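PDB 3TTY: beta-galactosidase from Bacillus circulans subsp. alkalophilus, which hydrolyses terminal, non-reducing beta-D-galactose residues from beta-galactosides, using a TIM-barrel glycoside hydrolase domain. Local coordinates for residues Gln437-Asp442 with Val607-Asn612; Val617-Arg622 with Leu630-His635. All coordinates share one frame; numbering follows the deposited sequence.

Interactions 1 and 2 meet at one edge of the small C-terminal sheet. Interaction 1 is a surface contact, in which the turn after helix 423-435 meets the loop that runs from helix 591-604 toward strand 617-624; interaction 2 is the buried pairing of strands 617-624 and 627-634. The first relies on two hydrogen bonds, two bridging waters and modest apolar contacts, the second on a regular backbone ladder and a buried histidine-carboxylate bond. They touch directly: the side-chain oxygens of Asn438 and Gln440 probably accept hydrogen bonds from Val619 N and Glu621 N, donors on the strand edge turned from 630-635. Side chains of interaction 1 thus probably supply acceptors for two backbone N-H groups of strand 617-624.

Interaction 1. Residues Gln437-Asp442 with Val607-Asn612; sequences QNIQTD and VKPLLN
Asn438 meets Leu610 and Leu611 with both its backbone and its amide. Its carbonyl O accepts Leu610 N at 2.9 Å in an almost straight bond (177° at the hydrogen). The side chain then reaches one residue further: CG stands beside the backbone N (chi1 -57°), and ND2 donates to Leu611 O at 2.7 Å. That oxygen lies in the plane of the Asn438 amide, whereas ND2 sits above the plane of the Leu611 carbonyl. Both ends of the amide have further partners, ND2 at Thr613 OG1 and OD1 at Val619 N, so the nitrogen and the oxygen of this buried amide both have hydrogen-bonding partners. An alanine here would probably leave Leu611 O and Val619 N without these mates and weaken the tie between the loop and the strand.

With positive phi, Asn438 is also the C-prime residue of the Schellman motif that ends helix 423-435. Two waters extend the polar network: one donates to Gln437 O and Asn612 OD1, while the other accepts from Gln440 N and donates to Lys608 O at 2.9 Å. Apolar contacts fill in around these bonds. Ile439 CD1 lies 4.0 Å from Pro609 CD, the two side chains side by side, and Ile439 CG2 meets Val607 CG2 at the same separation, crossing at about a right angle. Leu610 CD2 rests 3.5 Å from Gln440 OE1, an oxygen whose hydrogen bond comes from Glu621 N. Polar pairing therefore does much of the work of holding this loop against the helix end, and the same asparagine that terminates the helix carries the join on to the C-terminal sheet.

Interaction 2. Residues Val617-Arg622 with Leu630-His635; sequences VEVAER and LFVMNH
Strands 617-622 and 630-634 run antiparallel, their directions 165° apart, with Glu618-Met633 and Ala620-Phe631 as hydrogen-bonded pairs and Val617-Asn634, Val619-Val632 and Glu621-Leu630 as non-hydrogen-bonded ones. Glu618 N gives to Met633 O at 2.7 Å and Met633 N returns a bond to Glu618 O; Ala620 and Phe631 exchange a pair of the same kind, and CA-H...O contacts such as Val619 CA to Phe631 O (3.3 Å) fill in between.

On the face bearing Glu618, the glutamate chain is extended, with CG anti to the backbone N (chi1 171°), and its carboxylate comes to the edge of the His635 ring. His635 NE2 donates to Glu618 OE1 at 2.9 Å, nearly along the C-O axis, and the two planes are only 23° apart. Gln333 also donates to OE1 while His337 binds OE2, so three neighbours grip the buried carboxylate and probably favour its charged form. The Met633 chain bends at chi3, which helps place its methyl CE against Glu618 CD, at 3.5 Å.

These strands form the hairpin that opens the five-stranded antiparallel sheet of the C-terminal domain; 617-624 is its outermost strand within the chain, and 669-674 flanks 627-634 on its other side. The Glu618 face looks onto helix 326-336 of the TIM barrel domain, where Leu329 touches both Met633 and His635. Further along this side, Arg622 CD approaches Phe631 CE2 at 4.1 Å, while the guanidinium goes on to Val335 O and a salt bridge with Asp340. On the opposite face, which bears Val617, Val619 and Val632, the contacts between the strands are largely aliphatic: Val617 CG1 meets Val632 CG1 at 3.7 Å, and Leu630 CD2 lies 3.8 Å from Glu621 CB; the Glu621 carboxylate is hydrogen-bonded to Ser628 OG and salt-bridged to Arg674.

Interaction 1. Residues Gln437-Asp442 with Val607-Asn612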
ATOM      1  N   GLN A 437     -19.893  21.374  25.539  1.00 22.06           N
ATOM      2  CA  GLN A 437     -20.503  22.393  26.372  1.00 25.89           C
ATOM      3  C   GLN A 437     -22.013  22.236  26.384  1.00 25.76           C
ATOM      4  O   GLN A 437     -22.721  23.062  26.952  1.00 26.78           O
ATOM      5  CB  GLN A 437     -20.090  23.803  25.916  1.00 23.60           C
ATOM      6  CG  GLN A 437     -18.574  24.000  25.926  1.00 26.34           C
ATOM      7  CD  GLN A 437     -18.139  25.368  25.413  1.00 29.68           C
ATOM      8  OE1 GLN A 437     -18.906  26.330  25.453  1.00 32.68           O
ATOM      9  NE2 GLN A 437     -16.903  25.458  24.934  1.00 26.22           N
ATOM     10  N   ASN A 438     -22.495  21.157  25.773  1.00 20.80           N
ATOM     11  CA  ASN A 438     -23.925  20.890  25.721  1.00 25.11           C
ATOM     12  C   ASN A 438     -24.686  22.055  25.074  1.00 26.02           C
ATOM     13  O   ASN A 438     -25.810  22.383  25.465  1.00 25.20           O
ATOM     14  CB  ASN A 438     -24.480  20.578  27.121  1.00 25.24           C
ATOM     15  CG  ASN A 438     -23.763  19.406  27.795  1.00 28.68           C
ATOM     16  OD1 ASN A 438     -23.412  18.414  27.148  1.00 30.64           O
ATOM     17  ND2 ASN A 438     -23.537  19.521  29.096  1.00 27.52           N
ATOM     18  N   ILE A 439     -24.061  22.685  24.086  1.00 24.43           N
ATOM     19  CA  ILE A 439     -24.737  23.723  23.321  1.00 27.29           C
ATOM     20  C   ILE A 439     -25.515  23.015  22.239  1.00 24.86           C
ATOM     21  O   ILE A 439     -24.934  22.315  21.414  1.00 25.87           O
ATOM     22  CB  ILE A 439     -23.747  24.708  22.649  1.00 30.08           C
ATOM     23  CG1 ILE A 439     -22.757  25.301  23.663  1.00 25.40           C
ATOM     24  CG2 ILE A 439     -24.508  25.813  21.926  1.00 20.63           C
ATOM     25  CD1 ILE A 439     -23.332  26.428  24.486  1.00 28.56           C
ATOM     26  N   GLN A 440     -26.830  23.179  22.251  1.00 24.86           N
ATOM     27  CA  GLN A 440     -27.681  22.528  21.270  1.00 21.75           C
ATOM     28  C   GLN A 440     -27.334  23.041  19.877  1.00 25.96           C
ATOM     29  O   GLN A 440     -27.309  24.249  19.641  1.00 24.83           O
ATOM     30  CB  GLN A 440     -29.144  22.803  21.588  1.00 22.31           C
ATOM     31  CG  GLN A 440     -30.119  22.135  20.636  1.00 22.21           C
ATOM     32  CD  GLN A 440     -30.161  20.619  20.795  1.00 28.03           C
ATOM     33  OE1 GLN A 440     -29.647  20.060  21.779  1.00 23.71           O
ATOM     34  NE2 GLN A 440     -30.769  19.943  19.817  1.00 21.32           N
ATOM     35  N   THR A 441     -27.060  22.124  18.958  1.00 23.82           N
ATOM     36  CA  THR A 441     -26.579  22.499  17.638  1.00 23.88           C
ATOM     37  C   THR A 441     -27.209  21.644  16.540  1.00 22.10           C
ATOM     38  O   THR A 441     -27.495  20.460  16.741  1.00 24.93           O
ATOM     39  CB  THR A 441     -25.056  22.330  17.556  1.00 24.80           C
ATOM     40  OG1 THR A 441     -24.743  20.957  17.785  1.00 36.85           O
ATOM     41  CG2 THR A 441     -24.363  23.138  18.621  1.00 21.16           C
ATOM     42  N   ASP A 442     -27.437  22.255  15.383  1.00 19.65           N
ATOM     43  CA  ASP A 442     -27.905  21.541  14.199  1.00 18.68           C
ATOM     44  C   ASP A 442     -26.831  21.536  13.132  1.00 20.79           C
ATOM     45  O   ASP A 442     -26.248  22.581  12.832  1.00 18.20           O
ATOM     46  CB  ASP A 442     -29.109  22.240  13.578  1.00 22.46           C
ATOM     47  CG  ASP A 442     -30.320  22.195  14.448  1.00 25.81           C
ATOM     48  OD1 ASP A 442     -30.380  21.312  15.333  1.00 25.34           O
ATOM     49  OD2 ASP A 442     -31.215  23.035  14.221  1.00 26.96           O
ATOM     50  N   VAL A 607     -26.659  32.652  24.117  1.00 33.87           N
ATOM     51  CA  VAL A 607     -27.022  31.235  24.074  1.00 30.26           C
ATOM     52  C   VAL A 607     -26.241  30.467  25.123  1.00 27.10           C
ATOM     53  O   VAL A 607     -25.057  30.698  25.312  1.00 27.12           O
ATOM     54  CB  VAL A 607     -26.899  30.618  22.655  1.00 31.67           C
ATOM     55  CG1 VAL A 607     -25.820  31.299  21.869  1.00 33.81           C
ATOM     56  CG2 VAL A 607     -26.678  29.112  22.727  1.00 28.54           C
ATOM     57  N   LYS A 608     -26.935  29.580  25.829  1.00 32.57           N
ATOM     58  CA  LYS A 608     -26.398  28.930  27.020  1.00 31.47           C
ATOM     59  C   LYS A 608     -26.430  27.407  26.917  1.00 28.18           C
ATOM     60  O   LYS A 608     -27.296  26.847  26.252  1.00 26.64           O
ATOM     61  CB  LYS A 608     -27.209  29.367  28.246  1.00 29.88           C
ATOM     62  CG  LYS A 608     -27.014  30.830  28.638  1.00 37.89           C
ATOM     63  CD  LYS A 608     -27.889  31.208  29.828  1.00 47.80           C
ATOM     64  CE  LYS A 608     -27.535  32.598  30.364  1.00 53.81           C
ATOM     65  NZ  LYS A 608     -27.530  33.651  29.300  1.00 52.71           N
ATOM     66  N   PRO A 609     -25.485  26.732  27.587  1.00 27.60           N
ATOM     67  CA  PRO A 609     -25.530  25.273  27.700  1.00 28.78           C
ATOM     68  C   PRO A 609     -26.905  24.782  28.134  1.00 29.63           C
ATOM     69  O   PRO A 609     -27.590  25.461  28.896  1.00 28.26           O
ATOM     70  CB  PRO A 609     -24.502  24.984  28.800  1.00 25.34           C
ATOM     71  CG  PRO A 609     -23.488  26.062  28.619  1.00 24.67           C
ATOM     72  CD  PRO A 609     -24.286  27.295  28.242  1.00 27.97           C
ATOM     73  N   LEU A 610     -27.306  23.620  27.629  1.00 28.35           N
ATOM     74  CA  LEU A 610     -28.507  22.953  28.102  1.00 26.45           C
ATOM     75  C   LEU A 610     -28.358  22.725  29.596  1.00 29.48           C
ATOM     76  O   LEU A 610     -29.273  22.987  30.380  1.00 29.42           O
ATOM     77  CB  LEU A 610     -28.637  21.590  27.429  1.00 28.94           C
ATOM     78  CG  LEU A 610     -29.534  21.382  26.211  1.00 28.07           C
ATOM     79  CD1 LEU A 610     -30.101  22.690  25.691  1.00 30.39           C
ATOM     80  CD2 LEU A 610     -28.758  20.642  25.125  1.00 29.18           C
ATOM     81  N   LEU A 611     -27.183  22.228  29.962  1.00 24.26           N
ATOM     82  CA  LEU A 611     -26.865  21.775  31.302  1.00 28.46           C
ATOM     83  C   LEU A 611     -25.352  21.811  31.400  1.00 31.50           C
ATOM     84  O   LEU A 611     -24.665  21.669  30.388  1.00 32.44           O
ATOM     85  CB  LEU A 611     -27.327  20.330  31.461  1.00 25.67           C
ATOM     86  CG  LEU A 611     -28.155  19.867  32.654  1.00 30.12           C
ATOM     87  CD1 LEU A 611     -29.226  20.876  33.053  1.00 30.21           C
ATOM     88  CD2 LEU A 611     -28.771  18.524  32.316  1.00 25.84           C
ATOM     89  N   ASN A 612     -24.824  22.014  32.603  1.00 31.37           N
ATOM     90  CA  ASN A 612     -23.399  21.820  32.840  1.00 33.35           C
ATOM     91  C   ASN A 612     -23.173  20.417  33.371  1.00 31.81           C
ATOM     92  O   ASN A 612     -23.817  20.018  34.335  1.00 36.52           O
ATOM     93  CB  ASN A 612     -22.852  22.859  33.818  1.00 33.15           C
ATOM     94  CG  ASN A 612     -22.766  24.239  33.202  1.00 44.95           C
ATOM     95  OD1 ASN A 612     -21.841  24.532  32.443  1.00 46.25           O
ATOM     96  ND2 ASN A 612     -23.740  25.091  33.511  1.00 41.44           N
TER
HETATM   97  O   HOH W   1     -21.314  23.418  29.523  1.00 29.04           O
HETATM   98  O   HOH W   2     -28.150  25.044  24.138  1.00 23.87           O

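Interaction 2. Residues Val617-Arg622 with Leu630-His635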
ATOM      1  N   VAL A 617     -20.282  13.387  29.601  1.00 25.31           N
ATOM      2  CA  VAL A 617     -21.706  13.301  29.869  1.00 26.60           C
ATOM      3  C   VAL A 617     -22.414  14.195  28.867  1.00 26.93           C
ATOM      4  O   VAL A 617     -22.472  15.415  29.022  1.00 25.12           O
ATOM      5  CB  VAL A 617     -22.061  13.721  31.309  1.00 28.81           C
ATOM      6  CG1 VAL A 617     -23.585  13.764  31.496  1.00 22.46           C
ATOM      7  CG2 VAL A 617     -21.407  12.774  32.308  1.00 30.39           C
ATOM      8  N   GLU A 618     -22.945  13.576  27.828  1.00 23.64           N
ATOM      9  CA  GLU A 618     -23.541  14.318  26.740  1.00 23.70           C
ATOM     10  C   GLU A 618     -24.966  14.737  27.066  1.00 24.80           C
ATOM     11  O   GLU A 618     -25.765  13.946  27.576  1.00 22.24           O
ATOM     12  CB  GLU A 618     -23.511  13.473  25.471  1.00 22.30           C
ATOM     13  CG  GLU A 618     -24.297  14.058  24.317  1.00 22.76           C
ATOM     14  CD  GLU A 618     -24.343  13.114  23.140  1.00 22.91           C
ATOM     15  OE1 GLU A 618     -23.775  12.005  23.249  1.00 23.18           O
ATOM     16  OE2 GLU A 618     -24.960  13.472  22.120  1.00 23.72           O
ATOM     17  N   VAL A 619     -25.284  15.993  26.780  1.00 21.20           N
ATOM     18  CA  VAL A 619     -26.657  16.438  26.906  1.00 22.32           C
ATOM     19  C   VAL A 619     -27.186  17.014  25.592  1.00 23.06           C
ATOM     20  O   VAL A 619     -26.540  17.853  24.969  1.00 21.47           O
ATOM     21  CB  VAL A 619     -26.809  17.472  28.028  1.00 21.57           C
ATOM     22  CG1 VAL A 619     -28.278  17.814  28.221  1.00 20.47           C
ATOM     23  CG2 VAL A 619     -26.199  16.944  29.319  1.00 24.11           C
ATOM     24  N   ALA A 620     -28.365  16.563  25.181  1.00 20.12           N
ATOM     25  CA  ALA A 620     -28.983  17.070  23.968  1.00 19.72           C
ATOM     26  C   ALA A 620     -30.479  17.201  24.182  1.00 25.41           C
ATOM     27  O   ALA A 620     -31.052  16.527  25.034  1.00 24.35           O
ATOM     28  CB  ALA A 620     -28.683  16.153  22.791  1.00 22.91           C
ATOM     29  N   GLU A 621     -31.120  18.057  23.393  1.00 23.81           N
ATOM     30  CA  GLU A 621     -32.504  18.401  23.649  1.00 25.78           C
ATOM     31  C   GLU A 621     -33.399  18.183  22.443  1.00 26.63           C
ATOM     32  O   GLU A 621     -33.044  18.540  21.321  1.00 29.50           O
ATOM     33  CB  GLU A 621     -32.614  19.865  24.102  1.00 23.96           C
ATOM     34  CG  GLU A 621     -34.057  20.308  24.397  1.00 24.33           C
ATOM     35  CD  GLU A 621     -34.213  21.827  24.494  1.00 31.73           C
ATOM     36  OE1 GLU A 621     -33.801  22.527  23.543  1.00 29.28           O
ATOM     37  OE2 GLU A 621     -34.736  22.321  25.521  1.00 28.53           O
ATOM     38  N   ARG A 622     -34.563  17.596  22.686  1.00 25.28           N
ATOM     39  CA  ARG A 622     -35.649  17.604  21.719  1.00 24.74           C
ATOM     40  C   ARG A 622     -36.869  18.236  22.384  1.00 29.12           C
ATOM     41  O   ARG A 622     -37.108  18.043  23.575  1.00 26.29           O
ATOM     42  CB  ARG A 622     -35.967  16.187  21.226  1.00 25.55           C
ATOM     43  CG  ARG A 622     -34.852  15.529  20.417  1.00 22.62           C
ATOM     44  CD  ARG A 622     -35.206  14.094  20.006  1.00 19.67           C
ATOM     45  NE  ARG A 622     -36.261  14.041  18.998  1.00 20.43           N
ATOM     46  CZ  ARG A 622     -36.752  12.925  18.465  1.00 21.46           C
ATOM     47  NH1 ARG A 622     -36.290  11.738  18.829  1.00 24.37           N
ATOM     48  NH2 ARG A 622     -37.724  12.996  17.574  1.00 22.00           N
ATOM     49  N   LEU A 630     -34.536  16.605  27.936  1.00 28.06           N
ATOM     50  CA  LEU A 630     -33.078  16.605  27.991  1.00 30.74           C
ATOM     51  C   LEU A 630     -32.570  15.178  28.058  1.00 32.67           C
ATOM     52  O   LEU A 630     -32.779  14.485  29.062  1.00 34.18           O
ATOM     53  CB  LEU A 630     -32.548  17.379  29.194  1.00 24.78           C
ATOM     54  CG  LEU A 630     -32.797  18.878  29.274  1.00 29.02           C
ATOM     55  CD1 LEU A 630     -31.817  19.488  30.282  1.00 23.90           C
ATOM     56  CD2 LEU A 630     -32.636  19.504  27.920  1.00 27.19           C
ATOM     57  N   PHE A 631     -31.909  14.746  26.991  1.00 22.13           N
ATOM     58  CA  PHE A 631     -31.282  13.440  26.958  1.00 23.72           C
ATOM     59  C   PHE A 631     -29.905  13.532  27.597  1.00 26.06           C
ATOM     60  O   PHE A 631     -29.009  14.196  27.074  1.00 30.19           O
ATOM     61  CB  PHE A 631     -31.198  12.925  25.517  1.00 20.94           C
ATOM     62  CG  PHE A 631     -32.544  12.598  24.916  1.00 23.55           C
ATOM     63  CD1 PHE A 631     -32.959  11.279  24.775  1.00 20.74           C
ATOM     64  CD2 PHE A 631     -33.397  13.611  24.505  1.00 21.91           C
ATOM     65  CE1 PHE A 631     -34.199  10.977  24.242  1.00 19.29           C
ATOM     66  CE2 PHE A 631     -34.639  13.316  23.960  1.00 24.98           C
ATOM     67  CZ  PHE A 631     -35.043  11.992  23.829  1.00 24.81           C
ATOM     68  N   VAL A 632     -29.744  12.883  28.745  1.00 24.98           N
ATOM     69  CA  VAL A 632     -28.468  12.891  29.441  1.00 24.11           C
ATOM     70  C   VAL A 632     -27.824  11.532  29.303  1.00 27.05           C
ATOM     71  O   VAL A 632     -28.428  10.511  29.628  1.00 28.58           O
ATOM     72  CB  VAL A 632     -28.620  13.211  30.925  1.00 27.40           C
ATOM     73  CG1 VAL A 632     -27.247  13.353  31.569  1.00 22.55           C
ATOM     74  CG2 VAL A 632     -29.438  14.474  31.103  1.00 30.42           C
ATOM     75  N   MET A 633     -26.589  11.524  28.814  1.00 28.50           N
ATOM     76  CA  MET A 633     -25.949  10.284  28.416  1.00 21.87           C
ATOM     77  C   MET A 633     -24.528  10.248  28.912  1.00 25.78           C
ATOM     78  O   MET A 633     -23.688  11.043  28.501  1.00 30.13           O
ATOM     79  CB  MET A 633     -26.051  10.116  26.906  1.00 22.28           C
ATOM     80  CG  MET A 633     -27.524  10.082  26.471  1.00 25.45           C
ATOM     81  SD  MET A 633     -27.854  10.437  24.750  1.00 30.61           S
ATOM     82  CE  MET A 633     -27.363  12.162  24.628  1.00 22.89           C
ATOM     83  N   ASN A 634     -24.272   9.323  29.825  1.00 24.40           N
ATOM     84  CA  ASN A 634     -22.965   9.208  30.438  1.00 29.97           C
ATOM     85  C   ASN A 634     -22.123   8.180  29.722  1.00 29.62           C
ATOM     86  O   ASN A 634     -22.318   6.992  29.917  1.00 29.45           O
ATOM     87  CB  ASN A 634     -23.103   8.817  31.909  1.00 26.76           C
ATOM     88  CG  ASN A 634     -21.768   8.713  32.604  1.00 32.78           C
ATOM     89  OD1 ASN A 634     -20.732   9.097  32.046  1.00 30.53           O
ATOM     90  ND2 ASN A 634     -21.777   8.199  33.834  1.00 31.30           N
ATOM     91  N   HIS A 635     -21.182   8.638  28.905  1.00 27.43           N
ATOM     92  CA  HIS A 635     -20.295   7.737  28.174  1.00 27.69           C
ATOM     93  C   HIS A 635     -19.164   7.152  29.029  1.00 29.89           C
ATOM     94  O   HIS A 635     -18.490   6.205  28.610  1.00 25.51           O
ATOM     95  CB  HIS A 635     -19.719   8.450  26.944  1.00 30.16           C
ATOM     96  CG  HIS A 635     -20.765   8.919  25.974  1.00 27.99           C
ATOM     97  ND1 HIS A 635     -21.376   8.074  25.076  1.00 26.14           N
ATOM     98  CD2 HIS A 635     -21.301  10.144  25.763  1.00 25.66           C
ATOM     99  CE1 HIS A 635     -22.248   8.755  24.355  1.00 24.94           C
ATOM    100  NE2 HIS A 635     -22.223  10.015  24.751  1.00 24.96           N
TER